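Local atomic coordinates of homoserine kinase (Listeria monocytogenes, PDB entry 3HUL), a protein that probably catalyses the ATP-dependent phosphorylation of L-homoserine to O-phospho-L-homoserine, a step in the biosynthesis of threonine. Residues Arg4-Pro8 and Val94-Leu99; Thr10-Leu14 and Leu244-Gly248; Gly15-Cys21 and Ile190-Ile195; Lys110-Val114 and Val127-Leu132. All blocks are in the same frame, centred on the assembly; numbering follows the deposited sequence.

Interaction 1 of 4, residues Arg4-Pro8 and Val94-Leu99; sequences RIRVP and VAGIEL
E98 carries the only flat group among the side chains that touch here, and no atom of residues 4-8 lies over either face of its carboxylate or at its edge. The strand meets the aliphatic root instead: E98 CB lies 3.8 Å from I5 CG2. The carboxylate turns off through a chain bent at chi2 (-82°), and its OE1 forms a salt bridge with K113, so the buried charge is matched from the neighbouring helix. The rest of the contact is aliphatic, with no hydrogen bond crossing between residues 4-8 and 94-99.

I5 divides its work between two branches. CG2 faces E98, whereas I5 CD1 reaches the helix backbone, 3.6 Å from L99 N and 4.1 Å from A95 O. Those two atoms are the ends of one helical hydrogen bond, so the methyl packs over a satisfied peptide pair; L99 CB flanks it at 4.1 Å from I5 CD1. V7 also uses both methyls. With CG1 anti to the backbone N (chi1 -176°), V7 CG1 comes to 3.7 Å from V94 CG1, and the two valines cross obliquely, while V7 CG2 lies 3.9 Å from A95 CA.

Residues I5 and V7, two apart, thus point to the same face, and helix 88-103 runs roughly antiparallel beneath it, at 151° with axes 8.6 Å apart. This is helix-on-sheet packing in the N-terminal part of a GHMP kinase. Strand 3-12 is flanked in the sheet by strands 27-36 and 287-290, which place L31, I33 and V288 around the same helix, and helix 127-132 closes in on V7 and V94 with A130.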
loop_
_atom_site.group_PDB
_atom_site.type_symbol
_atom_site.label_atom_id
_atom_site.label_comp_id
_atom_site.label_asym_id
_atom_site.label_seq_id
_atom_site.Cartn_x
_atom_site.Cartn_y
_atom_site.Cartn_z
ATOM N N ARG A 4 15.324 -14.167 27.767
ATOM C CA ARG A 4 15.903 -12.930 27.253
ATOM C C ARG A 4 14.817 -11.987 26.750
ATOM O O ARG A 4 13.793 -12.416 26.218
ATOM C CB ARG A 4 16.883 -13.202 26.102
ATOM C CG ARG A 4 17.754 -14.449 26.252
ATOM C CD ARG A 4 18.891 -14.232 27.243
ATOM N NE ARG A 4 20.164 -13.958 26.575
ATOM C CZ ARG A 4 21.163 -14.837 26.469
ATOM N NH1 ARG A 4 22.283 -14.505 25.845
ATOM N NH2 ARG A 4 21.047 -16.053 26.984
ATOM N N ILE A 5 15.064 -10.693 26.902
ATOM C CA ILE A 5 14.155 -9.663 26.430
ATOM C C ILE A 5 15.029 -8.719 25.657
ATOM O O ILE A 5 16.035 -8.270 26.168
ATOM C CB ILE A 5 13.495 -8.893 27.595
ATOM C CG1 ILE A 5 12.658 -9.827 28.462
ATOM C CG2 ILE A 5 12.665 -7.696 27.075
ATOM C CD1 ILE A 5 12.135 -9.162 29.686
ATOM N N ARG A 6 14.649 -8.444 24.411
ATOM C CA ARG A 6 15.372 -7.502 23.560
ATOM C C ARG A 6 14.409 -6.436 23.044
ATOM O O ARG A 6 13.302 -6.758 22.636
ATOM C CB ARG A 6 16.008 -8.225 22.383
ATOM C CG ARG A 6 17.025 -7.375 21.655
ATOM C CD ARG A 6 17.014 -7.610 20.162
ATOM N NE ARG A 6 17.516 -8.936 19.836
ATOM C CZ ARG A 6 18.795 -9.300 19.919
ATOM N NH1 ARG A 6 19.722 -8.427 20.308
ATOM N NH2 ARG A 6 19.148 -10.548 19.618
ATOM N N VAL A 7 14.831 -5.167 23.092
ATOM C CA VAL A 7 13.991 -4.029 22.694
ATOM C C VAL A 7 14.846 -3.090 21.876
ATOM O O VAL A 7 15.956 -2.762 22.303
ATOM C CB VAL A 7 13.449 -3.236 23.911
ATOM C CG1 VAL A 7 12.503 -2.125 23.453
ATOM C CG2 VAL A 7 12.752 -4.179 24.945
ATOM N N PRO A 8 14.337 -2.649 20.698
ATOM C CA PRO A 8 15.122 -1.783 19.841
ATOM C C PRO A 8 15.057 -0.271 20.160
ATOM O O PRO A 8 14.089 0.217 20.767
ATOM C CB PRO A 8 14.531 -2.047 18.453
ATOM C CG PRO A 8 13.102 -2.334 18.693
ATOM C CD PRO A 8 13.047 -3.013 20.073
ATOM N N VAL A 94 9.611 -0.063 27.846
ATOM C CA VAL A 94 9.119 -1.251 27.139
ATOM C C VAL A 94 9.712 -2.553 27.710
ATOM O O VAL A 94 9.007 -3.525 27.872
ATOM C CB VAL A 94 9.373 -1.122 25.611
ATOM C CG1 VAL A 94 9.070 -2.456 24.863
ATOM C CG2 VAL A 94 8.580 0.054 25.065
ATOM N N ALA A 95 10.997 -2.558 28.014
ATOM C CA ALA A 95 11.638 -3.727 28.619
ATOM C C ALA A 95 11.031 -4.108 29.986
ATOM O O ALA A 95 10.856 -5.297 30.281
ATOM C CB ALA A 95 13.126 -3.496 28.740
ATOM N N GLY A 96 10.692 -3.103 30.797
ATOM C CA GLY A 96 10.042 -3.324 32.080
ATOM C C GLY A 96 8.654 -3.881 31.923
ATOM O O GLY A 96 8.222 -4.739 32.691
ATOM N N ILE A 97 7.943 -3.392 30.917
ATOM C CA ILE A 97 6.644 -3.946 30.592
ATOM C C ILE A 97 6.759 -5.433 30.212
ATOM O O ILE A 97 5.962 -6.261 30.668
ATOM C CB ILE A 97 5.986 -3.136 29.494
ATOM C CG1 ILE A 97 5.641 -1.741 30.033
ATOM C CG2 ILE A 97 4.730 -3.823 28.968
ATOM C CD1 ILE A 97 5.322 -0.711 28.915
ATOM N N GLU A 98 7.762 -5.770 29.404
ATOM C CA GLU A 98 7.941 -7.158 28.950
ATOM C C GLU A 98 8.336 -8.047 30.130
ATOM O O GLU A 98 7.882 -9.186 30.238
ATOM C CB GLU A 98 9.015 -7.237 27.870
ATOM C CG GLU A 98 8.611 -6.557 26.572
ATOM C CD GLU A 98 7.746 -7.441 25.703
ATOM O OE1 GLU A 98 6.799 -8.083 26.197
ATOM O OE2 GLU A 98 8.023 -7.502 24.498
ATOM N N LEU A 99 9.187 -7.516 31.009
ATOM C CA LEU A 99 9.546 -8.230 32.240
ATOM C C LEU A 99 8.307 -8.608 33.073
ATOM O O LEU A 99 8.101 -9.778 33.389
ATOM C CB LEU A 99 10.543 -7.413 33.062
ATOM C CG LEU A 99 11.225 -8.075 34.255
ATOM C CD1 LEU A 99 12.245 -9.112 33.813
ATOM C CD2 LEU A 99 11.893 -6.986 35.093
#

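Interaction 2 of 4, residues Thr10-Leu14 and Leu244-Gly248; sequences TTANL and LSGAG
The glycine-rich loop between strands 241-244 and 251-255, with the sequence SGAG, matches the C-terminal signature of GHMP kinases, and it meets here the N-terminal signature that begins at the end of strand 3-12 and runs on into the following loop. The loop folds as a type II' beta turn from S245 to G248, closed by a backbone bond of 2.7 Å from G248 N to S245 O. G246 holds the first corner of that turn (position i+1) with a phi of 56°, a positive value that favours glycine.

Two polar links join the segments. The firmer one is between hydroxyls: T11 OG1 donates to S245 OG at 2.7 Å. In T11 the oxygen stands anti to the backbone N (chi1 179°), and S245 OG is anti to its own N as well, which turns the two groups to each other. S245 OG is also hydrogen-bonded to G85 O; since a carbonyl can only accept, the serine accepts from T11 and donates to G85 O, linking three parts of the chain.

The second link is weak. G246 N lies 3.2 Å from A12 O, but the N-H points off the acceptor at an angle of 123°. G246 CA is at 3.2 Å from the same A12 O, a C-H...O contact. N13 merely packs, with its CB 4.1 Å from G246 CA.

G85 and L86 belong to the predicted ATP site, consistent with this junction helping to shape the nucleotide loop. Strand 21-25 contributes L23 beside T11, strand 251-255 sets L252 against T11 and S245, and helix 127-132 packs on T10.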
loop_
_atom_site.group_PDB
_atom_site.type_symbol
_atom_site.label_atom_id
_atom_site.label_comp_id
_atom_site.label_asym_id
_atom_site.label_seq_id
_atom_site.Cartn_x
_atom_site.Cartn_y
_atom_site.Cartn_z
ATOM N N THR A 10 14.717 3.643 18.884
ATOM C CA THR A 10 13.709 4.287 18.037
ATOM C C THR A 10 14.042 5.749 17.889
ATOM O O THR A 10 14.588 6.376 18.809
ATOM C CB THR A 10 12.281 4.224 18.673
ATOM O OG1 THR A 10 12.365 4.682 20.022
ATOM C CG2 THR A 10 11.712 2.812 18.665
ATOM N N THR A 11 13.710 6.306 16.732
ATOM C CA THR A 11 13.827 7.742 16.518
ATOM C C THR A 11 12.435 8.274 16.291
ATOM O O THR A 11 11.717 7.796 15.412
ATOM C CB THR A 11 14.745 8.113 15.325
ATOM O OG1 THR A 11 14.770 9.535 15.186
ATOM C CG2 THR A 11 14.273 7.507 14.001
ATOM N N ALA A 12 12.055 9.247 17.106
ATOM C CA ALA A 12 10.699 9.745 17.118
ATOM C C ALA A 12 10.666 11.161 16.552
ATOM O O ALA A 12 11.712 11.731 16.256
ATOM C CB ALA A 12 10.157 9.712 18.539
ATOM N N ASN A 13 9.462 11.708 16.390
ATOM C CA ASN A 13 9.299 13.092 15.972
ATOM C C ASN A 13 9.878 13.235 14.563
ATOM O O ASN A 13 10.557 14.216 14.253
ATOM C CB ASN A 13 9.979 14.038 17.001
ATOM C CG ASN A 13 9.716 15.522 16.724
ATOM O OD1 ASN A 13 10.536 16.392 17.064
ATOM N ND2 ASN A 13 8.581 15.820 16.106
ATOM N N LEU A 14 9.619 12.221 13.735
ATOM C CA LEU A 14 10.051 12.189 12.340
ATOM C C LEU A 14 9.403 13.327 11.569
ATOM O O LEU A 14 8.182 13.350 11.397
ATOM C CB LEU A 14 9.667 10.863 11.669
ATOM C CG LEU A 14 10.638 9.687 11.475
ATOM C CD1 LEU A 14 10.090 8.801 10.341
ATOM C CD2 LEU A 14 12.065 10.122 11.135
ATOM N N LEU A 244 17.704 16.085 13.234
ATOM C CA LEU A 244 17.740 15.641 14.622
ATOM C C LEU A 244 16.870 14.393 14.815
ATOM O O LEU A 244 15.786 14.270 14.221
ATOM C CB LEU A 244 17.319 16.751 15.575
ATOM C CG LEU A 244 18.314 17.901 15.653
ATOM C CD1 LEU A 244 17.653 19.066 16.417
ATOM C CD2 LEU A 244 19.615 17.454 16.318
ATOM N N SER A 245 17.396 13.457 15.601
ATOM C CA SER A 245 16.643 12.310 16.080
ATOM C C SER A 245 15.872 12.723 17.343
ATOM O O SER A 245 16.480 13.067 18.359
ATOM C CB SER A 245 17.609 11.178 16.395
ATOM O OG SER A 245 16.911 9.994 16.702
ATOM N N GLY A 246 14.539 12.723 17.269
ATOM C CA GLY A 246 13.696 13.113 18.398
ATOM C C GLY A 246 14.070 14.498 18.879
ATOM O O GLY A 246 14.073 15.436 18.105
ATOM N N ALA A 247 14.426 14.630 20.149
ATOM C CA ALA A 247 14.797 15.938 20.682
ATOM C C ALA A 247 16.312 16.173 20.563
ATOM O O ALA A 247 16.835 17.200 21.028
ATOM C CB ALA A 247 14.327 16.077 22.154
ATOM N N GLY A 248 17.012 15.227 19.931
ATOM C CA GLY A 248 18.461 15.319 19.829
ATOM C C GLY A 248 19.116 14.647 21.030
ATOM O O GLY A 248 18.432 14.006 21.835
#

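Interaction 3 of 4, residues Gly15-Cys21 and Ile190-Ile195; sequences GPGFDSC and IANVMI
P16 and I190 make the tight end of this contact: P16 CG is only 3.3 Å from I190 CG2, closer than usual for two carbons, and the proline ring crosses the isoleucine side chain at about a right angle. Beside it, A191 CB lies 3.8 Å from P16 O, a carbonyl already hydrogen-bonded to W215.

Towards C21 the fit relaxes. M194, bent at chi3 (77°), sets its sulfur 4.1 Å from G15 CA and its methyl M194 CE 4.1 Å from C21 SG; I195 CD1 reaches C21 SG at 4.0 Å. The loop itself is held by G17 O, which accepts from both S20 N and C21 N. F18 and D19, at its far side, are partly exposed and do not touch the helix; F18 instead meets the ring of F181 of the second subunit, with planes at about 80°.

The loop 15-21 thus lies along one side of helix 181-198 at the subunit interface, where S20 and N192 each bond to the other's counterpart in the second subunit. Helix 203-210 covers I190 and M194 with M209, and strand 135-141 backs C21 and I195 with W135.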
loop_
_atom_site.group_PDB
_atom_site.type_symbol
_atom_site.label_atom_id
_atom_site.label_comp_id
_atom_site.label_asym_id
_atom_site.label_seq_id
_atom_site.Cartn_x
_atom_site.Cartn_y
_atom_site.Cartn_z
ATOM N N GLY A 15 10.224 14.275 11.123
ATOM C CA GLY A 15 9.732 15.491 10.502
ATOM C C GLY A 15 8.766 16.262 11.393
ATOM O O GLY A 15 8.960 16.339 12.612
ATOM N N PRO A 16 7.687 16.806 10.792
ATOM C CA PRO A 16 6.697 17.437 11.616
ATOM C C PRO A 16 5.719 16.420 12.196
ATOM O O PRO A 16 4.686 16.822 12.727
ATOM C CB PRO A 16 6.002 18.402 10.645
ATOM C CG PRO A 16 6.726 18.256 9.333
ATOM C CD PRO A 16 7.300 16.887 9.381
ATOM N N GLY A 17 6.058 15.127 12.160
ATOM C CA GLY A 17 5.259 14.106 12.865
ATOM C C GLY A 17 5.441 14.119 14.383
ATOM O O GLY A 17 5.657 13.076 15.016
ATOM N N PHE A 18 5.329 15.318 14.967
ATOM C CA PHE A 18 5.542 15.530 16.392
ATOM C C PHE A 18 4.625 14.686 17.263
ATOM O O PHE A 18 3.399 14.694 17.079
ATOM C CB PHE A 18 5.430 17.021 16.742
ATOM C CG PHE A 18 5.966 17.350 18.110
ATOM C CD1 PHE A 18 7.347 17.510 18.315
ATOM C CD2 PHE A 18 5.107 17.462 19.196
ATOM C CE1 PHE A 18 7.856 17.805 19.594
ATOM C CE2 PHE A 18 5.605 17.744 20.477
ATOM C CZ PHE A 18 6.978 17.926 20.675
ATOM N N ASP A 19 5.217 13.944 18.203
ATOM C CA ASP A 19 4.456 13.011 19.044
ATOM C C ASP A 19 3.596 12.013 18.218
ATOM O O ASP A 19 2.543 11.523 18.683
ATOM C CB ASP A 19 3.584 13.754 20.076
ATOM C CG ASP A 19 4.383 14.282 21.273
ATOM O OD1 ASP A 19 5.622 14.073 21.357
ATOM O OD2 ASP A 19 3.750 14.914 22.152
ATOM N N SER A 20 4.045 11.710 17.001
ATOM C CA SER A 20 3.246 10.904 16.105
ATOM C C SER A 20 4.021 9.822 15.358
ATOM O O SER A 20 3.661 8.637 15.426
ATOM C CB SER A 20 2.483 11.798 15.133
ATOM O OG SER A 20 1.733 10.994 14.241
ATOM N N CYS A 21 5.056 10.225 14.622
ATOM C CA CYS A 21 5.786 9.291 13.778
ATOM C C CYS A 21 7.123 8.882 14.406
ATOM O O CYS A 21 7.881 9.721 14.930
ATOM C CB CYS A 21 6.023 9.904 12.382
ATOM S SG CYS A 21 4.487 10.363 11.506
ATOM N N ILE A 190 2.314 19.260 6.180
ATOM C CA ILE A 190 3.667 18.786 5.836
ATOM C C ILE A 190 3.945 17.344 6.295
ATOM O O ILE A 190 4.595 16.559 5.587
ATOM C CB ILE A 190 4.739 19.769 6.401
ATOM C CG1 ILE A 190 4.559 21.170 5.783
ATOM C CG2 ILE A 190 6.180 19.226 6.209
ATOM C CD1 ILE A 190 4.570 21.215 4.239
ATOM N N ALA A 191 3.484 17.000 7.502
ATOM C CA ALA A 191 3.601 15.629 7.970
ATOM C C ALA A 191 2.709 14.708 7.098
ATOM O O ALA A 191 3.122 13.623 6.718
ATOM C CB ALA A 191 3.217 15.547 9.439
ATOM N N ASN A 192 1.498 15.160 6.788
ATOM C CA ASN A 192 0.580 14.422 5.892
ATOM C C ASN A 192 1.271 14.082 4.572
ATOM O O ASN A 192 1.253 12.940 4.135
ATOM C CB ASN A 192 -0.660 15.240 5.563
ATOM C CG ASN A 192 -1.523 15.528 6.754
ATOM O OD1 ASN A 192 -1.333 14.975 7.841
ATOM N ND2 ASN A 192 -2.534 16.380 6.546
ATOM N N VAL A 193 1.883 15.085 3.949
ATOM C CA VAL A 193 2.595 14.893 2.691
ATOM C C VAL A 193 3.785 13.929 2.848
ATOM O O VAL A 193 3.980 13.028 2.024
ATOM C CB VAL A 193 3.026 16.255 2.064
ATOM C CG1 VAL A 193 3.938 16.025 0.842
ATOM C CG2 VAL A 193 1.793 17.032 1.633
ATOM N N MET A 194 4.543 14.085 3.934
ATOM C CA MET A 194 5.679 13.208 4.241
ATOM C C MET A 194 5.188 11.770 4.279
ATOM O O MET A 194 5.763 10.905 3.616
ATOM C CB MET A 194 6.312 13.570 5.581
ATOM C CG MET A 194 7.482 12.660 6.022
ATOM S SD MET A 194 8.162 13.004 7.686
ATOM C CE MET A 194 6.926 12.272 8.752
ATOM N N ILE A 195 4.123 11.511 5.043
ATOM C CA ILE A 195 3.564 10.160 5.135
ATOM C C ILE A 195 3.093 9.649 3.753
ATOM O O ILE A 195 3.440 8.558 3.327
ATOM C CB ILE A 195 2.387 10.094 6.161
ATOM C CG1 ILE A 195 2.884 10.328 7.594
ATOM C CG2 ILE A 195 1.655 8.792 6.057
ATOM C CD1 ILE A 195 1.787 10.878 8.543
#

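Interaction 4 of 4, residues Lys110-Val114 and Val127-Leu132; sequences KEEKV and VAPAVL
V114 is the main bump of helix 110-121, and it drops into a hollow lined by A128, V131 and L132 of the short helix 127-132. Its methyls take different walls. V114 CG1, anti to the backbone N (chi1 171°), lies 3.8 Å from A128 CB, while V114 CG2 reaches 3.8 Å from V131 CB and 4.0 Å from L132 CG. The small alanine lets the backbones come close at this point: the CA atoms of V114 and A128 are 5.3 Å apart.

The fit is reciprocal. V131 is the bump of the second helix, and its CG1 enters the groove between K110, K113 and V114, lying 4.0 Å from K110 O and 4.1 Å from K110 CG. The K113 root forms the more distant wall of that groove. Toward the solvent-exposed K110, L132 sends its CD2 methyl under the lysine chain, with L132 CD2 3.8 Å from K110 CE. The turn of the lysine at chi3 (38°) brings CE back over this methyl, and K110 CB lies near it too. The short axes approach to 9.5 Å and run roughly antiparallel at 151°, with V114 and V131 each filling a hollow of the other helix.

No hydrogen bond spans the two segments, so the contact rests on the fit of apolar surfaces. The lysines fit this by using only their aliphatic stems here: K113 NZ goes to a salt bridge with E98, and K110 NZ has a long ion pair with E111 within its own helix. Charge therefore stays at the borders, and the valine-alanine-leucine centre is buried.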
loop_
_atom_site.group_PDB
_atom_site.type_symbol
_atom_site.label_atom_id
_atom_site.label_comp_id
_atom_site.label_asym_id
_atom_site.label_seq_id
_atom_site.Cartn_x
_atom_site.Cartn_y
_atom_site.Cartn_z
ATOM N N LYS A 110 0.020 -6.714 22.297
ATOM C CA LYS A 110 0.863 -5.645 21.762
ATOM C C LYS A 110 0.163 -4.289 21.911
ATOM O O LYS A 110 0.757 -3.318 22.350
ATOM C CB LYS A 110 1.212 -5.931 20.298
ATOM C CG LYS A 110 2.429 -6.837 20.120
ATOM C CD LYS A 110 2.416 -7.638 18.789
ATOM C CE LYS A 110 1.862 -6.833 17.588
ATOM N NZ LYS A 110 0.353 -6.823 17.488
ATOM N N GLU A 111 -1.125 -4.262 21.583
ATOM C CA GLU A 111 -1.935 -3.060 21.713
ATOM C C GLU A 111 -1.879 -2.496 23.143
ATOM O O GLU A 111 -1.692 -1.282 23.336
ATOM C CB GLU A 111 -3.387 -3.358 21.321
ATOM C CG GLU A 111 -3.598 -3.803 19.854
ATOM C CD GLU A 111 -3.327 -5.307 19.563
ATOM O OE1 GLU A 111 -3.132 -6.111 20.491
ATOM O OE2 GLU A 111 -3.322 -5.688 18.369
ATOM N N GLU A 112 -2.038 -3.374 24.137
ATOM C CA GLU A 112 -2.073 -2.947 25.559
ATOM C C GLU A 112 -0.700 -2.475 25.995
ATOM O O GLU A 112 -0.583 -1.489 26.697
ATOM C CB GLU A 112 -2.565 -4.077 26.492
ATOM C CG GLU A 112 -4.090 -4.322 26.447
ATOM C CD GLU A 112 -4.506 -5.556 27.278
ATOM O OE1 GLU A 112 -4.828 -5.372 28.482
ATOM O OE2 GLU A 112 -4.479 -6.697 26.745
ATOM N N LYS A 113 0.335 -3.175 25.548
ATOM C CA LYS A 113 1.709 -2.790 25.845
ATOM C C LYS A 113 2.042 -1.387 25.341
ATOM O O LYS A 113 2.759 -0.642 26.022
ATOM C CB LYS A 113 2.693 -3.786 25.261
ATOM C CG LYS A 113 2.668 -5.160 25.910
ATOM C CD LYS A 113 3.625 -6.113 25.172
ATOM C CE LYS A 113 3.312 -7.566 25.522
ATOM N NZ LYS A 113 4.236 -8.492 24.801
ATOM N N VAL A 114 1.548 -1.059 24.139
ATOM C CA VAL A 114 1.752 0.261 23.554
ATOM C C VAL A 114 0.981 1.243 24.395
ATOM O O VAL A 114 1.547 2.262 24.820
ATOM C CB VAL A 114 1.324 0.381 22.036
ATOM C CG1 VAL A 114 1.352 1.835 21.581
ATOM C CG2 VAL A 114 2.235 -0.454 21.141
ATOM N N VAL A 127 7.687 4.569 21.861
ATOM C CA VAL A 127 7.223 3.285 22.399
ATOM C C VAL A 127 6.435 2.389 21.437
ATOM O O VAL A 127 6.562 1.169 21.485
ATOM C CB VAL A 127 6.463 3.427 23.778
ATOM C CG1 VAL A 127 7.408 3.967 24.874
ATOM C CG2 VAL A 127 5.186 4.266 23.665
ATOM N N ALA A 128 5.624 2.970 20.562
ATOM C CA ALA A 128 4.868 2.142 19.634
ATOM C C ALA A 128 5.832 1.400 18.666
ATOM O O ALA A 128 5.767 0.180 18.562
ATOM C CB ALA A 128 3.804 2.980 18.876
ATOM N N PRO A 129 6.756 2.124 17.995
ATOM C CA PRO A 129 7.727 1.367 17.178
ATOM C C PRO A 129 8.654 0.440 18.008
ATOM O O PRO A 129 9.088 -0.590 17.492
ATOM C CB PRO A 129 8.523 2.459 16.426
ATOM C CG PRO A 129 8.177 3.736 17.049
ATOM C CD PRO A 129 6.910 3.586 17.849
ATOM N N ALA A 130 8.933 0.770 19.278
ATOM C CA ALA A 130 9.716 -0.143 20.121
ATOM C C ALA A 130 8.973 -1.464 20.323
ATOM O O ALA A 130 9.576 -2.530 20.310
ATOM C CB ALA A 130 10.080 0.506 21.481
ATOM N N VAL A 131 7.659 -1.396 20.473
ATOM C CA VAL A 131 6.852 -2.612 20.572
ATOM C C VAL A 131 6.555 -3.252 19.210
ATOM O O VAL A 131 6.609 -4.452 19.077
ATOM C CB VAL A 131 5.521 -2.330 21.284
ATOM C CG1 VAL A 131 4.636 -3.613 21.335
ATOM C CG2 VAL A 131 5.779 -1.808 22.678
ATOM N N LEU A 132 6.247 -2.454 18.193
ATOM C CA LEU A 132 5.621 -2.989 16.966
ATOM C C LEU A 132 6.625 -3.211 15.862
ATOM O O LEU A 132 6.411 -4.022 14.965
ATOM C CB LEU A 132 4.544 -2.042 16.498
ATOM C CG LEU A 132 3.494 -1.825 17.596
ATOM C CD1 LEU A 132 2.519 -0.814 17.102
ATOM C CD2 LEU A 132 2.800 -3.169 17.979
#

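How the interactions relate
Strand 3-12 carries interactions 1 and 2: interaction 1 uses its first half and interaction 2 its end, with centres 21 Å apart. Interaction 4 lies beside interaction 1 (centres 11 Å apart), the E98-K113 salt bridge joining them. Residue A130 touches both strand segments, with its O 3.5 Å from P8 CD and its N 3.5 Å from T10 CG2. Interactions 2 and 3, with centres 12 Å apart, share a probable hydrogen bond of 3.3 Å from L14 N to C21 O. The side chains of V7, S245 and V127 each come within about 4 Å of that of a predicted ATP-site residue (A91, L86 and S90), whereas interaction 3 lies away from that site.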